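Local coordinates for ethylbenzene dehydrogenase alpha-subunit (Aromatoleum aromaticum, PDB 2IVF), which belongs to the molybdopterin oxidoreductase family and holds a molybdenum atom, an iron/sulfur cluster and two pterin-guanine nucleotide cofactors, with a beta-subunit packed against it, at residues V120-L125 and P262-F267; G130-N135 and N861-R866; F356-E361 and L374-M379. One frame throughout, in Å; residues are numbered along the deposited sequence.

Contact 1 (V120-L125 and P262-F267)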
loop_
_atom_site.group_PDB
_atom_site.type_symbol
_atom_site.label_atom_id
_atom_site.label_comp_id
_atom_site.label_asym_id
_atom_site.label_seq_id
_atom_site.Cartn_x
_atom_site.Cartn_y
_atom_site.Cartn_z
ATOM N N VAL A 120 -7.365 -15.008 -17.349
ATOM C CA VAL A 120 -6.430 -13.917 -17.333
ATOM C C VAL A 120 -5.213 -14.345 -16.547
ATOM O O VAL A 120 -5.315 -15.051 -15.527
ATOM C CB VAL A 120 -7.043 -12.659 -16.680
ATOM C CG1 VAL A 120 -5.993 -11.513 -16.588
ATOM C CG2 VAL A 120 -8.363 -12.239 -17.424
ATOM N N ASP A 121 -4.043 -13.933 -17.025
ATOM C CA ASP A 121 -2.807 -14.201 -16.303
ATOM C C ASP A 121 -2.686 -13.313 -15.072
ATOM O O ASP A 121 -3.593 -12.514 -14.749
ATOM C CB ASP A 121 -1.570 -14.132 -17.239
ATOM C CG ASP A 121 -1.295 -12.720 -17.810
ATOM O OD1 ASP A 121 -1.612 -11.719 -17.141
ATOM O OD2 ASP A 121 -0.774 -12.602 -18.972
ATOM N N TYR A 122 -1.618 -13.551 -14.311
ATOM C CA TYR A 122 -1.435 -12.850 -13.045
ATOM C C TYR A 122 -0.504 -11.617 -13.240
ATOM O O TYR A 122 -0.179 -10.936 -12.258
ATOM C CB TYR A 122 -0.838 -13.754 -11.982
ATOM C CG TYR A 122 -1.778 -14.730 -11.332
ATOM C CD1 TYR A 122 -2.165 -15.871 -11.994
ATOM C CD2 TYR A 122 -2.236 -14.534 -10.017
ATOM C CE1 TYR A 122 -3.021 -16.798 -11.392
ATOM C CE2 TYR A 122 -3.110 -15.467 -9.401
ATOM C CZ TYR A 122 -3.473 -16.592 -10.090
ATOM O OH TYR A 122 -4.304 -17.531 -9.536
ATOM N N ASN A 123 -0.093 -11.345 -14.476
ATOM C CA ASN A 123 0.932 -10.353 -14.724
ATOM C C ASN A 123 0.420 -8.925 -14.583
ATOM O O ASN A 123 -0.735 -8.658 -14.907
ATOM C CB ASN A 123 1.469 -10.547 -16.104
ATOM C CG ASN A 123 2.243 -11.828 -16.226
ATOM O OD1 ASN A 123 2.976 -12.195 -15.310
ATOM N ND2 ASN A 123 2.096 -12.501 -17.347
ATOM N N PRO A 124 1.290 -7.982 -14.199
ATOM C CA PRO A 124 2.678 -8.150 -13.805
ATOM C C PRO A 124 2.902 -8.433 -12.362
ATOM O O PRO A 124 4.061 -8.602 -11.969
ATOM C CB PRO A 124 3.286 -6.777 -14.113
ATOM C CG PRO A 124 2.167 -5.793 -13.891
ATOM C CD PRO A 124 0.893 -6.549 -14.248
ATOM N N LEU A 125 1.828 -8.429 -11.578
ATOM C CA LEU A 125 1.933 -8.463 -10.127
ATOM C C LEU A 125 2.591 -7.180 -9.623
ATOM O O LEU A 125 2.730 -6.211 -10.374
ATOM C CB LEU A 125 2.696 -9.721 -9.630
ATOM C CG LEU A 125 2.007 -11.078 -9.872
ATOM C CD1 LEU A 125 3.027 -12.196 -9.620
ATOM C CD2 LEU A 125 0.690 -11.218 -9.034
ATOM N N PRO A 262 -3.277 -5.187 -4.182
ATOM C CA PRO A 262 -3.042 -4.530 -5.469
ATOM C C PRO A 262 -2.449 -5.429 -6.521
ATOM O O PRO A 262 -2.677 -5.193 -7.682
ATOM C CB PRO A 262 -2.095 -3.384 -5.131
ATOM C CG PRO A 262 -1.415 -3.789 -3.832
ATOM C CD PRO A 262 -2.442 -4.627 -3.105
ATOM N N SER A 263 -1.736 -6.495 -6.121
ATOM C CA SER A 263 -1.130 -7.384 -7.110
ATOM C C SER A 263 -2.185 -8.123 -7.903
ATOM O O SER A 263 -1.898 -8.498 -9.036
ATOM C CB SER A 263 -0.155 -8.403 -6.497
ATOM O OG SER A 263 -0.775 -9.241 -5.565
ATOM N N SER A 264 -3.377 -8.324 -7.326
ATOM C CA SER A 264 -4.397 -9.124 -8.006
ATOM C C SER A 264 -5.766 -8.498 -8.067
ATOM O O SER A 264 -6.712 -9.106 -8.546
ATOM C CB SER A 264 -4.413 -10.525 -7.469
ATOM O OG SER A 264 -3.191 -11.174 -7.844
ATOM N N TYR A 265 -5.851 -7.256 -7.625
ATOM C CA TYR A 265 -7.090 -6.462 -7.743
ATOM C C TYR A 265 -7.691 -6.563 -9.148
ATOM O O TYR A 265 -8.939 -6.588 -9.328
ATOM C CB TYR A 265 -6.741 -5.014 -7.459
ATOM C CG TYR A 265 -7.849 -4.000 -7.551
ATOM C CD1 TYR A 265 -8.192 -3.426 -8.750
ATOM C CD2 TYR A 265 -8.446 -3.499 -6.409
ATOM C CE1 TYR A 265 -9.158 -2.471 -8.841
ATOM C CE2 TYR A 265 -9.418 -2.490 -6.498
ATOM C CZ TYR A 265 -9.745 -1.970 -7.708
ATOM O OH TYR A 265 -10.647 -0.942 -7.867
ATOM N N HIS A 266 -6.812 -6.588 -10.133
ATOM C CA HIS A 266 -7.230 -6.630 -11.545
ATOM C C HIS A 266 -8.253 -7.706 -11.863
ATOM O O HIS A 266 -9.128 -7.506 -12.735
ATOM C CB HIS A 266 -6.014 -6.764 -12.453
ATOM C CG HIS A 266 -5.347 -8.108 -12.428
ATOM N ND1 HIS A 266 -5.687 -9.112 -13.301
ATOM C CD2 HIS A 266 -4.294 -8.574 -11.712
ATOM C CE1 HIS A 266 -4.899 -10.152 -13.100
ATOM N NE2 HIS A 266 -4.055 -9.862 -12.126
ATOM N N PHE A 267 -8.158 -8.846 -11.179
ATOM C CA PHE A 267 -9.121 -9.947 -11.391
ATOM C C PHE A 267 -10.555 -9.478 -11.046
ATOM O O PHE A 267 -11.508 -9.873 -11.701
ATOM C CB PHE A 267 -8.742 -11.186 -10.568
ATOM C CG PHE A 267 -7.559 -11.934 -11.109
ATOM C CD1 PHE A 267 -7.670 -12.677 -12.278
ATOM C CD2 PHE A 267 -6.366 -11.967 -10.416
ATOM C CE1 PHE A 267 -6.607 -13.386 -12.785
ATOM C CE2 PHE A 267 -5.264 -12.686 -10.915
ATOM C CZ PHE A 267 -5.382 -13.415 -12.060
HETATM O O HOH W 1 -2.289 -11.182 -10.467
HETATM O O HOH W 2 -0.915 -7.686 -11.408
#
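Phe267 drives the edge of its ring at the face of Tyr122 in a buried, water-bridged contact between the loop after strand 102-108 and the start of helix 265-274. The pair is T-shaped, with centroids 5.0 Å apart and planes at 70°. Phe267 CZ stands over the centre of the Tyr122 ring. One face of Phe267 is taken by the residue before it, since His266 CE1 lies over the middle of that ring. His266 CG is folded in between its backbone N and carbonyl carbon (chi1 72°), and the imidazole presents an edge to the loop, where CE1 comes within 3.2 Å of Asp121 O. Phe267 CZ is 3.4 Å from the same oxygen, which has no hydrogen-bond partner in the model and faces aromatic C-H groups instead. In this molybdopterin oxidoreductase the contact lies close to the iron/sulfur cluster, which is about 4 Å from the side chain of Ser263. The loop is shaped by an Asx turn, with Asn123 N bonded to Asp121 OD1 (3.1 Å), and by a cis peptide before Pro124. Asp121 also forms a salt bridge with Arg233 of the beta-subunit. No hydrogen bond runs directly between the segments; two waters bridge them. One donates to Tyr122 O and to Ser264 OG, which is also hydrogen-bonded to Asn668, and is bonded to His266 NE2 at 2.8 Å; His266 ND1 is held by Glu270. The other accepts from Leu125 N and lies 2.7 Å from Ser263 O, while Leu125 CD2 rests on Ser263 CB at 3.9 Å.

Contact 2 (G130-N135 and N861-R866); sequences GSAFNN and NSHLSR
Asn135 turns CG anti to its carbonyl carbon (chi1 -63°), His863 turns CG anti to its backbone N (chi1 -175°), and the two groups meet flat on flat. The amide and imidazole planes are only 8° apart, with Asn135 ND2 over the centre of the ring, 3.4 Å above its plane. The same nitrogen donates back to Ala132 O at 2.8 Å, an oxygen that Asn135 N reaches as a second donor. That side-chain bond holds the amide together with two from the beta-subunit, where Asn40 accepts from Asn135 ND2 and Lys44 donates to Asn135 OD1. Beside the stack, Ala132 CB packs on Leu864 CD2 at 3.8 Å. Helix 862-865 is N-capped by Asn861, whose OD1 accepts from Leu864 N (3.0 Å). The cap's other branch, Asn861 ND2, makes a weak hydrogen bond to Asn135 O at 3.4 Å and a further bond to Glu141. The contact thus joins the turn at the iron/sulfur cluster, where Gly130 touches it, to the C-terminal dinucleotide-binding domain. With ND2 donating to Ala132 O and to Asn40, the amide meets His863 with its flat face rather than an N-H, so the adhesion here is mostly plane-to-plane stacking, and the direct polar link between the segments is weak.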
loop_
_atom_site.group_PDB
_atom_site.type_symbol
_atom_site.label_atom_id
_atom_site.label_comp_id
_atom_site.label_asym_id
_atom_site.label_seq_id
_atom_site.Cartn_x
_atom_site.Cartn_y
_atom_site.Cartn_z
ATOM N N GLY A 130 6.662 -2.595 -2.931
ATOM C CA GLY A 130 7.627 -3.553 -3.512
ATOM C C GLY A 130 8.487 -2.948 -4.596
ATOM O O GLY A 130 9.707 -3.199 -4.676
ATOM N N SER A 131 7.845 -2.150 -5.442
ATOM C CA SER A 131 8.497 -1.540 -6.602
ATOM C C SER A 131 9.406 -0.354 -6.236
ATOM O O SER A 131 10.068 0.215 -7.126
ATOM C CB SER A 131 7.433 -1.107 -7.606
ATOM O OG SER A 131 6.761 -2.233 -8.151
ATOM N N ALA A 132 9.427 0.015 -4.958
ATOM C CA ALA A 132 10.320 1.071 -4.423
ATOM C C ALA A 132 11.134 0.589 -3.227
ATOM O O ALA A 132 11.748 1.387 -2.515
ATOM C CB ALA A 132 9.487 2.261 -3.988
ATOM N N PHE A 133 11.213 -0.722 -3.047
ATOM C CA PHE A 133 11.888 -1.278 -1.892
ATOM C C PHE A 133 13.401 -0.985 -1.823
ATOM O O PHE A 133 13.978 -0.919 -0.757
ATOM C CB PHE A 133 11.628 -2.797 -1.774
ATOM C CG PHE A 133 11.996 -3.278 -0.428
ATOM C CD1 PHE A 133 11.163 -2.978 0.619
ATOM C CD2 PHE A 133 13.204 -3.903 -0.182
ATOM C CE1 PHE A 133 11.510 -3.334 1.928
ATOM C CE2 PHE A 133 13.555 -4.248 1.117
ATOM C CZ PHE A 133 12.698 -3.946 2.161
ATOM N N ASN A 134 14.048 -0.726 -2.959
ATOM C CA ASN A 134 15.419 -0.293 -2.919
ATOM C C ASN A 134 15.624 0.896 -1.982
ATOM O O ASN A 134 16.685 1.060 -1.394
ATOM C CB ASN A 134 15.868 0.089 -4.340
ATOM C CG ASN A 134 15.269 1.432 -4.819
ATOM O OD1 ASN A 134 14.263 1.467 -5.545
ATOM N ND2 ASN A 134 15.947 2.524 -4.482
ATOM N N ASN A 135 14.588 1.724 -1.807
ATOM C CA ASN A 135 14.684 2.887 -0.934
ATOM C C ASN A 135 14.699 2.506 0.510
ATOM O O ASN A 135 15.348 3.174 1.306
ATOM C CB ASN A 135 13.533 3.828 -1.230
ATOM C CG ASN A 135 13.605 4.341 -2.635
ATOM O OD1 ASN A 135 14.488 5.133 -2.951
ATOM N ND2 ASN A 135 12.795 3.782 -3.525
ATOM N N ASN A 861 9.652 5.008 5.781
ATOM C CA ASN A 861 10.421 5.191 4.573
ATOM C C ASN A 861 10.165 6.534 3.976
ATOM O O ASN A 861 9.031 6.854 3.626
ATOM C CB ASN A 861 10.117 4.137 3.523
ATOM C CG ASN A 861 11.071 4.186 2.419
ATOM O OD1 ASN A 861 10.733 4.594 1.287
ATOM N ND2 ASN A 861 12.313 3.844 2.715
ATOM N N SER A 862 11.208 7.335 3.842
ATOM C CA SER A 862 11.020 8.665 3.271
ATOM C C SER A 862 10.364 8.633 1.891
ATOM O O SER A 862 9.398 9.352 1.647
ATOM C CB SER A 862 12.341 9.396 3.176
ATOM O OG SER A 862 12.782 9.727 4.475
ATOM N N HIS A 863 10.940 7.847 0.995
ATOM C CA HIS A 863 10.484 7.785 -0.403
ATOM C C HIS A 863 9.000 7.453 -0.521
ATOM O O HIS A 863 8.237 8.145 -1.251
ATOM C CB HIS A 863 11.339 6.764 -1.146
ATOM C CG HIS A 863 11.059 6.678 -2.608
ATOM N ND1 HIS A 863 11.766 7.402 -3.538
ATOM C CD2 HIS A 863 10.167 5.939 -3.308
ATOM C CE1 HIS A 863 11.325 7.114 -4.752
ATOM N NE2 HIS A 863 10.359 6.224 -4.641
ATOM N N LEU A 864 8.577 6.403 0.195
ATOM C CA LEU A 864 7.219 5.900 0.080
ATOM C C LEU A 864 6.277 6.797 0.821
ATOM O O LEU A 864 5.092 6.900 0.469
ATOM C CB LEU A 864 7.134 4.433 0.569
ATOM C CG LEU A 864 7.709 3.428 -0.448
ATOM C CD1 LEU A 864 7.961 2.006 0.108
ATOM C CD2 LEU A 864 6.715 3.394 -1.676
ATOM N N SER A 865 6.794 7.469 1.848
ATOM C CA SER A 865 5.971 8.363 2.652
ATOM C C SER A 865 5.609 9.622 1.917
ATOM O O SER A 865 4.648 10.251 2.274
ATOM C CB SER A 865 6.652 8.684 3.977
ATOM O OG SER A 865 6.625 7.535 4.803
ATOM N N ARG A 866 6.366 9.958 0.881
ATOM C CA ARG A 866 6.014 11.051 -0.039
ATOM C C ARG A 866 4.849 10.756 -1.042
ATOM O O ARG A 866 4.434 11.656 -1.772
ATOM C CB ARG A 866 7.237 11.504 -0.785
ATOM C CG ARG A 866 8.295 12.068 0.116
ATOM C CD ARG A 866 9.478 12.436 -0.736
ATOM N NE ARG A 866 10.604 12.681 0.142
ATOM C CZ ARG A 866 11.724 11.966 0.219
ATOM N NH1 ARG A 866 12.005 10.996 -0.631
ATOM N NH2 ARG A 866 12.643 12.331 1.080
#

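Contact 3 (F356-E361 and L374-M379)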
loop_
_atom_site.group_PDB
_atom_site.type_symbol
_atom_site.label_atom_id
_atom_site.label_comp_id
_atom_site.label_asym_id
_atom_site.label_seq_id
_atom_site.Cartn_x
_atom_site.Cartn_y
_atom_site.Cartn_z
ATOM N N PHE A 356 -28.330 -37.418 15.017
ATOM C CA PHE A 356 -29.423 -36.461 14.878
ATOM C C PHE A 356 -30.425 -36.909 13.830
ATOM O O PHE A 356 -30.251 -37.984 13.217
ATOM C CB PHE A 356 -28.879 -35.073 14.618
ATOM C CG PHE A 356 -27.910 -34.609 15.649
ATOM C CD1 PHE A 356 -28.235 -34.618 16.991
ATOM C CD2 PHE A 356 -26.672 -34.141 15.285
ATOM C CE1 PHE A 356 -27.343 -34.185 17.928
ATOM C CE2 PHE A 356 -25.779 -33.703 16.234
ATOM C CZ PHE A 356 -26.120 -33.717 17.549
ATOM N N TYR A 357 -31.495 -36.123 13.664
ATOM C CA TYR A 357 -32.628 -36.544 12.861
ATOM C C TYR A 357 -33.114 -35.551 11.836
ATOM O O TYR A 357 -33.131 -34.337 12.076
ATOM C CB TYR A 357 -33.800 -36.880 13.760
ATOM C CG TYR A 357 -33.580 -38.119 14.589
ATOM C CD1 TYR A 357 -34.004 -39.359 14.131
ATOM C CD2 TYR A 357 -32.917 -38.053 15.803
ATOM C CE1 TYR A 357 -33.787 -40.467 14.835
ATOM C CE2 TYR A 357 -32.703 -39.166 16.531
ATOM C CZ TYR A 357 -33.151 -40.378 16.052
ATOM O OH TYR A 357 -32.972 -41.520 16.782
ATOM N N PHE A 358 -33.500 -36.105 10.688
ATOM C CA PHE A 358 -34.371 -35.450 9.726
ATOM C C PHE A 358 -35.812 -35.861 10.020
ATOM O O PHE A 358 -36.072 -36.810 10.775
ATOM C CB PHE A 358 -34.087 -35.920 8.302
ATOM C CG PHE A 358 -32.702 -35.625 7.795
ATOM C CD1 PHE A 358 -32.175 -34.372 7.843
ATOM C CD2 PHE A 358 -31.948 -36.627 7.206
ATOM C CE1 PHE A 358 -30.911 -34.108 7.321
ATOM C CE2 PHE A 358 -30.684 -36.366 6.687
ATOM C CZ PHE A 358 -30.171 -35.103 6.741
ATOM N N PHE A 359 -36.752 -35.157 9.409
ATOM C CA PHE A 359 -38.102 -35.672 9.358
ATOM C C PHE A 359 -38.377 -36.056 7.919
ATOM O O PHE A 359 -38.095 -35.274 7.003
ATOM C CB PHE A 359 -39.143 -34.678 9.850
ATOM C CG PHE A 359 -40.468 -35.319 10.137
ATOM C CD1 PHE A 359 -41.425 -35.450 9.140
ATOM C CD2 PHE A 359 -40.725 -35.859 11.379
ATOM C CE1 PHE A 359 -42.639 -36.067 9.380
ATOM C CE2 PHE A 359 -41.946 -36.495 11.633
ATOM C CZ PHE A 359 -42.902 -36.589 10.622
ATOM N N ASP A 360 -38.922 -37.263 7.742
ATOM C CA ASP A 360 -39.353 -37.750 6.439
ATOM C C ASP A 360 -40.862 -37.654 6.382
ATOM O O ASP A 360 -41.557 -38.427 7.040
ATOM C CB ASP A 360 -38.908 -39.195 6.209
ATOM C CG ASP A 360 -39.194 -39.674 4.796
ATOM O OD1 ASP A 360 -39.920 -38.972 4.062
ATOM O OD2 ASP A 360 -38.689 -40.750 4.407
ATOM N N GLU A 361 -41.349 -36.691 5.606
ATOM C CA GLU A 361 -42.763 -36.367 5.545
ATOM C C GLU A 361 -43.530 -37.499 4.876
ATOM O O GLU A 361 -44.592 -37.896 5.363
ATOM C CB GLU A 361 -42.995 -35.045 4.804
ATOM C CG GLU A 361 -42.522 -33.809 5.597
ATOM C CD GLU A 361 -42.273 -32.550 4.732
ATOM O OE1 GLU A 361 -41.319 -32.535 3.893
ATOM O OE2 GLU A 361 -43.013 -31.552 4.932
ATOM N N LEU A 374 -23.086 -36.823 3.637
ATOM C CA LEU A 374 -24.128 -35.833 3.442
ATOM C C LEU A 374 -25.101 -36.268 2.359
ATOM O O LEU A 374 -26.092 -35.603 2.106
ATOM C CB LEU A 374 -23.523 -34.491 3.036
ATOM C CG LEU A 374 -22.507 -33.837 3.972
ATOM C CD1 LEU A 374 -21.926 -32.596 3.286
ATOM C CD2 LEU A 374 -23.133 -33.479 5.320
ATOM N N LYS A 375 -24.806 -37.386 1.707
ATOM C CA LYS A 375 -25.603 -37.846 0.605
ATOM C C LYS A 375 -26.998 -38.213 1.118
ATOM O O LYS A 375 -27.131 -38.894 2.143
ATOM C CB LYS A 375 -24.902 -39.034 -0.052
ATOM C CG LYS A 375 -25.549 -39.491 -1.326
ATOM C CD LYS A 375 -24.791 -40.640 -1.952
ATOM C CE LYS A 375 -25.501 -41.092 -3.220
ATOM N NZ LYS A 375 -25.403 -39.983 -4.185
ATOM N N LEU A 376 -28.020 -37.772 0.397
ATOM C CA LEU A 376 -29.392 -37.978 0.784
ATOM C C LEU A 376 -30.012 -39.043 -0.106
ATOM O O LEU A 376 -29.786 -39.064 -1.318
ATOM C CB LEU A 376 -30.194 -36.676 0.618
ATOM C CG LEU A 376 -29.843 -35.493 1.527
ATOM C CD1 LEU A 376 -30.682 -34.288 1.168
ATOM C CD2 LEU A 376 -29.996 -35.815 3.005
ATOM N N ASP A 377 -30.823 -39.889 0.493
ATOM C CA ASP A 377 -31.598 -40.847 -0.289
ATOM C C ASP A 377 -33.095 -40.509 -0.232
ATOM O O ASP A 377 -33.923 -41.293 -0.682
ATOM C CB ASP A 377 -31.266 -42.275 0.122
ATOM C CG ASP A 377 -31.583 -42.573 1.564
ATOM O OD1 ASP A 377 -32.116 -41.701 2.268
ATOM O OD2 ASP A 377 -31.300 -43.711 1.996
ATOM N N PHE A 378 -33.414 -39.334 0.314
ATOM C CA PHE A 378 -34.770 -38.787 0.300
ATOM C C PHE A 378 -34.675 -37.319 0.643
ATOM O O PHE A 378 -33.645 -36.881 1.119
ATOM C CB PHE A 378 -35.643 -39.492 1.329
ATOM C CG PHE A 378 -35.423 -39.023 2.728
ATOM C CD1 PHE A 378 -34.365 -39.487 3.462
ATOM C CD2 PHE A 378 -36.271 -38.115 3.307
ATOM C CE1 PHE A 378 -34.150 -39.044 4.750
ATOM C CE2 PHE A 378 -36.067 -37.685 4.595
ATOM C CZ PHE A 378 -35.010 -38.144 5.314
ATOM N N MET A 379 -35.741 -36.557 0.445
ATOM C CA MET A 379 -35.724 -35.141 0.793
ATOM C C MET A 379 -36.243 -34.924 2.210
ATOM O O MET A 379 -37.419 -35.127 2.473
ATOM C CB MET A 379 -36.576 -34.329 -0.170
ATOM C CG MET A 379 -35.811 -33.745 -1.336
ATOM S SD MET A 379 -34.813 -32.319 -0.859
ATOM C CE MET A 379 -35.017 -31.280 -2.317
#
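Asp360 OD2, held in a salt bridge by Arg367 NH1, lies over one face of the Phe378 ring, 3.7 Å above its plane and displaced toward the rim. The carboxylate is nearly parallel to the ring, the two planes being 20° apart. A carboxylate over an aromatic face is by itself expected to be unfavourable, and the charge of Arg367, which also makes a cation-pi contact with Phe378, probably compensates.

Phe378 reaches the strand with CG placed between its own backbone N and carbonyl carbon (chi1 78°). The CD2-CE2 side of its ring lies against Asp360, and CZ meets Phe358. CE2 touches Asp360 CB at 3.6 Å, CZ is 3.8 Å from Phe358 CB, and Phe359 O lies at the ring edge, in its plane, 4.0 Å from CE2. The Phe358 and Phe378 rings meet obliquely, with centroids 5.9 Å apart. Farther out on Phe358, CE2 and CZ both rest against one methyl of Leu376, CD2, at 3.8 Å. No hydrogen bond joins the two segments directly; the contact is apolar packing plus the carboxylate lying on the Phe378 ring.

Strand 356-360 is the first arm of a beta-hairpin with antiparallel strand 365-369, and the chain leaving the second arm folds back to lay 374-379 beside the first. Around this fold-back, Leu376 also packs on Cys326 and Glu327 of helix 322-328, Phe359 points away from the contact and stacks on Phe386 of strand 385-389, and Tyr357 packs against helix 345-349.

From the N terminus, the chain after strand 102-108 supplies the first halves of contacts 1 and 2 in quick succession, running into helix 134-137; both contacts lie near the iron/sulfur cluster. Contact 1 closes first, when the chain returns at the start of helix 265-274. Contact 3 then opens and closes locally, around a short hairpin some 44 Å from contact 1, measured between centres. Contact 2 closes last, 726 residues after its first half, at helix 862-865 in the dinucleotide-binding domain. Contacts 1 and 2 therefore cross, and contact 3 falls within the long span of contact 2, on the other side of the chain's centre. The beta-subunit reaches contacts 1 and 2 but not contact 3.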